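Local structure of uncharacterized protein (Corynebacterium glutamicum, 2NSF) at residues Glu204-Leu209 against Asp224-Ser229. The protein is a zinc-binding enzyme that uses the thiol mycothiol to catalyse the cis-trans isomerization of maleylpyruvate to fumarylpyruvate. Residues are numbered along the deposited sequence; the frame is centred on the assembly and turned at random.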
loop_
_atom_site.group_PDB
_atom_site.type_symbol
_atom_site.label_atom_id
_atom_site.label_comp_id
_atom_site.label_asym_id
_atom_site.label_seq_id
_atom_site.Cartn_x
_atom_site.Cartn_y
_atom_site.Cartn_z
ATOM N N GLU A 204 -1.062 -22.311 3.471
ATOM C CA GLU A 204 -1.771 -23.402 4.139
ATOM C C GLU A 204 -1.257 -23.600 5.564
ATOM O O GLU A 204 -0.055 -23.771 5.785
ATOM C CB GLU A 204 -1.614 -24.711 3.353
ATOM C CG GLU A 204 -2.067 -24.637 1.900
ATOM C CD GLU A 204 -1.988 -25.984 1.192
ATOM O OE1 GLU A 204 -1.116 -26.801 1.553
ATOM O OE2 GLU A 204 -2.792 -26.222 0.264
ATOM N N GLY A 205 -2.175 -23.574 6.525
ATOM C CA GLY A 205 -1.814 -23.759 7.919
ATOM C C GLY A 205 -1.168 -22.556 8.587
ATOM O O GLY A 205 -0.999 -22.548 9.805
ATOM N N LEU A 206 -0.810 -21.543 7.802
ATOM C CA LEU A 206 -0.168 -20.347 8.346
ATOM C C LEU A 206 -1.186 -19.377 8.934
ATOM O O LEU A 206 -2.141 -18.980 8.265
ATOM C CB LEU A 206 0.648 -19.636 7.258
ATOM C CG LEU A 206 1.378 -18.358 7.692
ATOM C CD1 LEU A 206 2.419 -18.692 8.759
ATOM C CD2 LEU A 206 2.040 -17.708 6.485
ATOM N N VAL A 207 -0.973 -18.992 10.187
ATOM C CA VAL A 207 -1.865 -18.066 10.873
ATOM C C VAL A 207 -1.060 -16.966 11.553
ATOM O O VAL A 207 -0.109 -17.251 12.277
ATOM C CB VAL A 207 -2.700 -18.789 11.962
ATOM C CG1 VAL A 207 -3.619 -17.793 12.676
ATOM C CG2 VAL A 207 -3.523 -19.910 11.328
ATOM N N LEU A 208 -1.437 -15.713 11.318
ATOM C CA LEU A 208 -0.752 -14.593 11.949
ATOM C C LEU A 208 -1.499 -14.282 13.235
ATOM O O LEU A 208 -2.730 -14.304 13.263
ATOM C CB LEU A 208 -0.779 -13.360 11.051
ATOM C CG LEU A 208 -0.284 -13.501 9.614
ATOM C CD1 LEU A 208 -0.290 -12.121 8.976
ATOM C CD2 LEU A 208 1.113 -14.122 9.578
ATOM N N LEU A 209 -0.761 -13.987 14.298
ATOM C CA LEU A 209 -1.398 -13.677 15.565
ATOM C C LEU A 209 -0.964 -12.333 16.108
ATOM O O LEU A 209 0.224 -12.100 16.319
ATOM C CB LEU A 209 -1.073 -14.755 16.608
ATOM C CG LEU A 209 -1.515 -14.461 18.049
ATOM C CD1 LEU A 209 -3.037 -14.410 18.128
ATOM C CD2 LEU A 209 -0.970 -15.536 18.984
ATOM N N ASP A 224 -1.061 -28.685 9.116
ATOM C CA ASP A 224 -0.050 -28.320 10.078
ATOM C C ASP A 224 -0.090 -26.828 10.320
ATOM O O ASP A 224 0.307 -26.034 9.474
ATOM C CB ASP A 224 1.314 -28.770 9.584
ATOM C CG ASP A 224 1.370 -30.268 9.364
ATOM O OD1 ASP A 224 0.796 -30.998 10.200
ATOM O OD2 ASP A 224 1.973 -30.713 8.369
ATOM N N GLU A 225 -0.598 -26.462 11.489
ATOM C CA GLU A 225 -0.705 -25.065 11.847
ATOM C C GLU A 225 0.633 -24.489 12.282
ATOM O O GLU A 225 1.376 -25.107 13.046
ATOM C CB GLU A 225 -1.717 -24.879 12.975
ATOM C CG GLU A 225 -1.902 -23.428 13.373
ATOM C CD GLU A 225 -2.664 -23.263 14.668
ATOM O OE1 GLU A 225 -2.157 -23.689 15.728
ATOM O OE2 GLU A 225 -3.775 -22.704 14.625
ATOM N N VAL A 226 0.941 -23.307 11.766
ATOM C CA VAL A 226 2.155 -22.594 12.122
ATOM C C VAL A 226 1.679 -21.189 12.468
ATOM O O VAL A 226 1.144 -20.481 11.617
ATOM C CB VAL A 226 3.156 -22.526 10.958
ATOM C CG1 VAL A 226 4.375 -21.699 11.365
ATOM C CG2 VAL A 226 3.582 -23.930 10.569
ATOM N N VAL A 227 1.851 -20.803 13.728
ATOM C CA VAL A 227 1.424 -19.488 14.180
ATOM C C VAL A 227 2.596 -18.527 14.271
ATOM O O VAL A 227 3.556 -18.772 15.008
ATOM C CB VAL A 227 0.748 -19.571 15.565
ATOM C CG1 VAL A 227 0.215 -18.205 15.971
ATOM C CG2 VAL A 227 -0.379 -20.588 15.530
ATOM N N VAL A 228 2.523 -17.444 13.503
ATOM C CA VAL A 228 3.557 -16.416 13.511
ATOM C C VAL A 228 2.938 -15.271 14.294
ATOM O O VAL A 228 1.955 -14.675 13.856
ATOM C CB VAL A 228 3.902 -15.956 12.081
ATOM C CG1 VAL A 228 4.854 -14.766 12.127
ATOM C CG2 VAL A 228 4.535 -17.108 11.316
ATOM N N SER A 229 3.511 -14.965 15.454
ATOM C CA SER A 229 2.943 -13.926 16.301
ATOM C C SER A 229 3.863 -12.765 16.660
ATOM O O SER A 229 5.091 -12.864 16.588
ATOM C CB SER A 229 2.419 -14.560 17.591
ATOM O OG SER A 229 3.481 -15.190 18.286
HETATM O O HOH W 1 1.602 -24.146 7.947
HETATM O O HOH W 2 -0.455 -27.076 6.365
#
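Val207 is gripped through its main chain by both Val226 and Val228: Val207 N donates to Val226 O at 3.0 Å, while Val207 O accepts from Val228 N in a bond nearly along the C=O axis. Gly205 O starts this ladder by taking Val226 N at 2.9 Å, with the donor 40° out of the carbonyl plane, and Leu209 N carries it on to Val228 O. Each of the acceptors Gly205 O, Val207 O, Val226 O and Val228 O also receives a CA-H from the facing segment.

Ahead of the ladder, where the chains separate, a water donates to both Glu204 O (2.7 Å) and Asp224 O (2.8 Å), bridging two carbonyls that cannot bond each other.

The pair forms the parallel centre of a four-stranded mixed sheet in the C-terminal domain, with strands 215-218 and 247-249 on its outer edges and the zinc site elsewhere in the chain. Within the pair, strand segments 206-209 and 226-229 run at 26° to one another.

On the face covered by helix 232-239, Leu206 reaches diagonally across the pair, and its CD1 meets Val228 CG2 at 3.7 Å. With CG anti to the backbone N (chi1 180°), that methyl also lies close to Val226 O. Leu208 lies alongside Val228 and points the same way, bringing its CD2 near Val228 CB; Tyr238 of the helix packs on Leu206, Leu208 and Val228.

The other face carries Val207, Leu209, Val227 and Ser229. Here Leu209 CB touches both Ser229 CB at 3.6 Å and Val227 CG1 at 3.7 Å. Glu225 lays its CG 3.8 Å from Gly205 O and sends its carboxylate to a salt bridge with Arg216 of strand 215-218.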